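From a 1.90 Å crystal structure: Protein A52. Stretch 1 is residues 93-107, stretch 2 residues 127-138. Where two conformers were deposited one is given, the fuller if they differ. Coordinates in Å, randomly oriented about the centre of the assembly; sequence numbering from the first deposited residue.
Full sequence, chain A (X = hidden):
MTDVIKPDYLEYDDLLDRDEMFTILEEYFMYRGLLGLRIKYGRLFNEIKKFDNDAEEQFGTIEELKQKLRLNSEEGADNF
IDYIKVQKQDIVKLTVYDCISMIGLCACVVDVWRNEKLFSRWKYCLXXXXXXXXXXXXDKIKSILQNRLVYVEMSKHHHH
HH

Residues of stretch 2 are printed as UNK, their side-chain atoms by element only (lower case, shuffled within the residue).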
# COMPACT_ATOMS: atom_id res chain seq x y z
N LYS A 93 31.74 3.21 -9.27
CA LYS A 93 31.08 2.10 -9.93
C LYS A 93 30.19 1.45 -8.91
O LYS A 93 30.66 0.99 -7.88
CB LYS A 93 32.09 1.08 -10.47
CG LYS A 93 31.46 0.09 -11.44
CD LYS A 93 32.24 -1.21 -11.57
CE LYS A 93 31.49 -2.22 -12.45
NZ LYS A 93 31.84 -3.65 -12.15
N LEU A 94 28.90 1.43 -9.21
CA LEU A 94 27.87 1.01 -8.27
C LEU A 94 27.96 -0.49 -8.03
O LEU A 94 28.12 -1.26 -8.97
CB LEU A 94 26.50 1.35 -8.84
CG LEU A 94 25.34 1.56 -7.88
CD1 LEU A 94 25.59 2.79 -7.04
CD2 LEU A 94 24.04 1.71 -8.67
N THR A 95 27.87 -0.88 -6.76
CA THR A 95 27.88 -2.29 -6.39
C THR A 95 26.52 -2.66 -5.80
O THR A 95 25.71 -1.79 -5.48
CB THR A 95 28.98 -2.61 -5.35
OG1 THR A 95 28.58 -2.11 -4.07
CG2 THR A 95 30.32 -2.00 -5.76
N VAL A 96 26.28 -3.96 -5.67
CA VAL A 96 25.05 -4.47 -5.06
C VAL A 96 24.93 -3.93 -3.63
O VAL A 96 23.83 -3.66 -3.16
CB VAL A 96 25.00 -6.04 -5.06
CG1 VAL A 96 26.11 -6.64 -4.18
CG2 VAL A 96 23.63 -6.55 -4.61
N TYR A 97 26.06 -3.76 -2.96
CA TYR A 97 26.08 -3.27 -1.58
C TYR A 97 25.77 -1.77 -1.46
O TYR A 97 25.16 -1.35 -0.48
CB TYR A 97 27.39 -3.68 -0.91
CG TYR A 97 27.41 -5.17 -0.68
CD1 TYR A 97 26.67 -5.74 0.35
CD2 TYR A 97 28.13 -6.01 -1.52
CE1 TYR A 97 26.66 -7.11 0.57
CE2 TYR A 97 28.12 -7.39 -1.32
CZ TYR A 97 27.39 -7.93 -0.27
OH TYR A 97 27.38 -9.30 -0.07
N ASP A 98 26.16 -0.97 -2.45
CA ASP A 98 25.66 0.41 -2.55
C ASP A 98 24.13 0.43 -2.64
O ASP A 98 23.45 1.23 -1.98
CB ASP A 98 26.24 1.12 -3.78
CG ASP A 98 27.74 1.30 -3.69
OD1 ASP A 98 28.23 1.71 -2.61
OD2 ASP A 98 28.42 1.05 -4.70
N CYS A 99 23.57 -0.45 -3.47
CA CYS A 99 22.13 -0.54 -3.61
C CYS A 99 21.45 -1.03 -2.32
O CYS A 99 20.37 -0.58 -1.99
CB CYS A 99 21.77 -1.45 -4.75
SG CYS A 99 22.41 -0.93 -6.33
N ILE A 100 22.06 -1.98 -1.62
CA ILE A 100 21.54 -2.41 -0.32
C ILE A 100 21.52 -1.24 0.67
O ILE A 100 20.52 -1.02 1.37
CB ILE A 100 22.38 -3.59 0.23
CG1 ILE A 100 22.08 -4.86 -0.58
CG2 ILE A 100 22.13 -3.79 1.71
CD1 ILE A 100 23.06 -6.03 -0.35
N SER A 101 22.61 -0.50 0.76
CA SER A 101 22.67 0.66 1.68
C SER A 101 21.59 1.68 1.32
O SER A 101 20.96 2.29 2.18
CB SER A 101 24.03 1.35 1.64
OG SER A 101 25.08 0.54 2.13
N MET A 102 21.38 1.86 0.03
CA MET A 102 20.40 2.80 -0.45
C MET A 102 18.98 2.37 -0.06
O MET A 102 18.15 3.22 0.27
CB MET A 102 20.56 2.96 -1.95
CG MET A 102 19.67 3.99 -2.54
SD MET A 102 18.19 3.18 -3.16
CE MET A 102 17.21 4.65 -3.53
N ILE A 103 18.70 1.07 -0.07
CA ILE A 103 17.39 0.58 0.36
C ILE A 103 17.22 0.90 1.85
O ILE A 103 16.18 1.39 2.27
CB ILE A 103 17.23 -0.93 0.10
CG1 ILE A 103 16.99 -1.21 -1.39
CG2 ILE A 103 16.07 -1.51 0.89
CD1 ILE A 103 17.21 -2.69 -1.78
N GLY A 104 18.26 0.66 2.63
CA GLY A 104 18.22 1.01 4.05
C GLY A 104 18.03 2.50 4.31
O GLY A 104 17.41 2.88 5.29
N LEU A 105 18.59 3.33 3.42
CA LEU A 105 18.47 4.78 3.52
C LEU A 105 17.03 5.20 3.28
O LEU A 105 16.48 5.99 4.04
CB LEU A 105 19.39 5.44 2.49
CG LEU A 105 19.35 6.97 2.35
CD1 LEU A 105 20.08 7.63 3.51
CD2 LEU A 105 19.93 7.39 1.00
N CYS A 106 16.42 4.68 2.22
CA CYS A 106 15.00 4.91 1.93
C CYS A 106 14.14 4.58 3.14
O CYS A 106 13.25 5.34 3.51
CB CYS A 106 14.57 4.05 0.75
SG CYS A 106 15.25 4.66 -0.78
N ALA A 107 14.44 3.44 3.75
CA ALA A 107 13.72 2.95 4.93
C ALA A 107 13.81 3.90 6.11
O ALA A 107 12.81 4.15 6.82
CB ALA A 107 14.26 1.61 5.34
N UNK A 127 10.42 5.79 -6.32
CA UNK A 127 11.04 6.59 -7.39
C UNK A 127 12.56 6.52 -7.24
O UNK A 127 13.27 6.35 -8.20
n UNK A 127 7.09 11.73 -7.98
n UNK A 127 9.03 10.49 -8.22
c UNK A 127 10.56 8.05 -7.35
n UNK A 127 9.03 12.78 -8.62
c UNK A 127 8.39 11.66 -8.27
c UNK A 127 10.46 10.33 -8.51
c UNK A 127 10.92 8.87 -8.59
N UNK A 128 13.04 6.63 -6.01
CA UNK A 128 14.48 6.58 -5.74
C UNK A 128 15.09 5.23 -6.16
O UNK A 128 16.13 5.21 -6.81
c UNK A 128 14.74 6.82 -4.24
N UNK A 129 14.42 4.13 -5.79
CA UNK A 129 14.87 2.76 -6.13
C UNK A 129 14.99 2.59 -7.62
O UNK A 129 15.98 2.06 -8.12
c UNK A 129 13.90 1.65 -5.57
c UNK A 129 13.95 1.59 -4.04
c UNK A 129 14.22 0.27 -6.15
c UNK A 129 15.28 1.31 -3.45
N UNK A 130 13.98 3.06 -8.35
CA UNK A 130 14.01 2.99 -9.82
C UNK A 130 15.16 3.79 -10.45
O UNK A 130 15.69 3.39 -11.48
c UNK A 130 9.02 2.17 -10.80
c UNK A 130 11.52 2.45 -10.26
n UNK A 130 7.64 2.80 -10.65
c UNK A 130 10.16 3.15 -10.48
c UNK A 130 12.67 3.45 -10.40
N UNK A 131 15.55 4.91 -9.83
CA UNK A 131 16.68 5.73 -10.33
C UNK A 131 18.02 5.05 -10.07
O UNK A 131 18.97 5.21 -10.84
c UNK A 131 16.01 9.41 -9.12
c UNK A 131 16.74 7.11 -9.64
c UNK A 131 15.84 8.25 -10.10
c UNK A 131 16.17 8.68 -11.53
N UNK A 132 18.10 4.33 -8.96
CA UNK A 132 19.38 3.89 -8.41
C UNK A 132 19.69 2.41 -8.65
O UNK A 132 20.85 2.04 -8.86
c UNK A 132 23.24 4.29 -5.02
c UNK A 132 20.73 4.23 -6.26
c UNK A 132 21.44 5.42 -6.17
c UNK A 132 22.70 5.44 -5.55
c UNK A 132 21.29 3.08 -5.72
c UNK A 132 19.37 4.20 -6.91
c UNK A 132 22.53 3.10 -5.10
N UNK A 133 18.65 1.56 -8.60
CA UNK A 133 18.79 0.10 -8.64
C UNK A 133 18.13 -0.49 -9.88
O UNK A 133 16.91 -0.51 -10.00
c UNK A 133 18.13 -0.41 -4.83
c UNK A 133 18.60 -2.00 -7.25
c UNK A 133 18.16 -0.55 -7.38
c UNK A 133 18.56 0.24 -6.13
N UNK A 134 18.94 -0.94 -10.83
CA UNK A 134 18.42 -1.59 -12.03
C UNK A 134 18.07 -3.05 -11.77
O UNK A 134 18.33 -3.56 -10.69
c UNK A 134 20.73 -2.17 -13.02
n UNK A 134 21.75 -1.75 -13.76
c UNK A 134 19.39 -1.43 -13.22
o UNK A 134 20.83 -3.12 -12.24
N UNK A 135 17.50 -3.72 -12.77
CA UNK A 135 17.03 -5.11 -12.60
C UNK A 135 18.17 -6.11 -12.33
O UNK A 135 18.01 -7.07 -11.58
o UNK A 135 14.20 -4.84 -14.92
c UNK A 135 16.20 -5.54 -13.81
c UNK A 135 14.84 -4.85 -13.86
o UNK A 135 14.42 -4.30 -12.82
N UNK A 136 19.32 -5.85 -12.94
CA UNK A 136 20.53 -6.62 -12.67
C UNK A 136 20.88 -6.59 -11.18
O UNK A 136 21.13 -7.62 -10.56
n UNK A 136 23.27 -7.98 -14.01
c UNK A 136 21.69 -6.08 -13.50
c UNK A 136 24.47 -8.41 -13.66
c UNK A 136 24.05 -6.57 -12.53
c UNK A 136 22.98 -6.83 -13.32
n UNK A 136 24.96 -7.57 -12.75
N UNK A 137 20.85 -5.39 -10.61
CA UNK A 137 21.12 -5.22 -9.18
C UNK A 137 20.04 -5.80 -8.29
O UNK A 137 20.36 -6.37 -7.24
c UNK A 137 21.32 -3.73 -8.84
c UNK A 137 22.63 -3.16 -9.34
s UNK A 137 24.06 -4.05 -8.66
c UNK A 137 25.38 -3.33 -9.62
N UNK A 138 18.78 -5.65 -8.68
CA UNK A 138 17.70 -6.28 -7.93
C UNK A 138 17.89 -7.80 -7.88
O UNK A 138 17.77 -8.40 -6.81
c UNK A 138 14.53 -4.33 -9.08
c UNK A 138 15.83 -4.50 -8.31
c UNK A 138 15.64 -4.16 -6.82
c UNK A 138 16.33 -5.93 -8.50

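Position 127 carries three carbons in a row, a nitrogen, then a carbon bearing two more nitrogens, all out of reach of stretch 1. This is a guanidinium group, so the residue is Arg-127.

Position 128 has a single side-chain carbon, CB, which touches Met-102 and Cys-106 and identifies Ala-128. Its CA-to-CB bond points toward stretch 1, and Ala-128 CB lies 3.4 Å from Met-102 CE and 4.1 Å from Cys-106 SG.

Position 129 has four carbons, forked at the first, with one arm two carbons long, touching Met-102 and Ile-103: Ile-129. Although CA-to-CB points sideways, the longer arm reaches across, placing CD1 of Ile-129 3.5 Å from Met-102 SD and 3.7 Å from Ile-103 CG1.

At 130, four carbons in a row end in a nitrogen, without a contact to stretch 1, the signature of Lys-130. CA-to-CB points away and the side chain is exposed.

Position 131 also has four carbons, but the fork comes at the second, and none makes a contact across the stretches, giving Leu-131. It too is exposed.

Position 132 shows one carbon followed by a ring of six carbons, lying between Leu-94 and Met-102 with Cys-99 at its edge, and with no oxygen to make it tyrosine: Phe-132. Met-102 CG sits over one face, 3.9 Å from the ring centroid of Phe-132 and 19° off the normal, a CH-pi arrangement. Leu-94 CD2 covers the opposite face, while Leu-94 CD1 comes within 3.4 Å of Phe-132 CZ. Cys-99 CA approaches the edge, 4.0 Å from Phe-132 CE2.

Position 133 repeats the pattern of four carbons forked at the first, one arm longer, touching Cys-99 and Ile-103: Ile-133. Ile-133 CD1 lies 3.6 Å from Cys-99 O and 3.7 Å from Ile-103 CG1. This residue is the first after the helix to leave helical phi/psi.

Position 134 has two carbons, the second bearing one oxygen and one nitrogen, an amide without contact to stretch 1: Asn-134. It caps the next helix.

At 135 the second of two carbons bears two oxygens, a carboxylate far from stretch 1, hence Asp-135.

Position 136 has one carbon and a five-membered ring of three carbons and two nitrogens, an imidazole likewise without contact: His-136, exposed.

Position 137 is an unbranched chain of two carbons, sulfur and carbon, its sulfur near Val-96, beside Leu-94 and Cys-99: Met-137. Met-137 N donates to Asn-134 OD1 at 2.8 Å, the capping bond. SD of Met-137 lies 3.7 Å from Val-96 N, CE of Met-137 3.5 Å from Leu-94 O, and CG of Met-137 3.8 Å from Cys-99 SG.

Position 138 has four carbons forked at the second, without contact: Leu-138.

The contact is apolar packing, burying 605 Å² over both sides, with no hydrogen bond between the stretches. Helices 96-107 and 127-132 run nearly antiparallel, at 167°: Cys-106 meets Ala-128, Ile-103 meets Ile-129, Cys-99 meets Phe-132. After the turn, Met-137, from the next helix, continues the contact at Val-96 and Leu-94. Phe-132 is held between Leu-94 and Met-102, and the isoleucine tips fill the space beside Met-102 and Ile-103.

Stretch 2 (127-138) RAIKLFINDHML
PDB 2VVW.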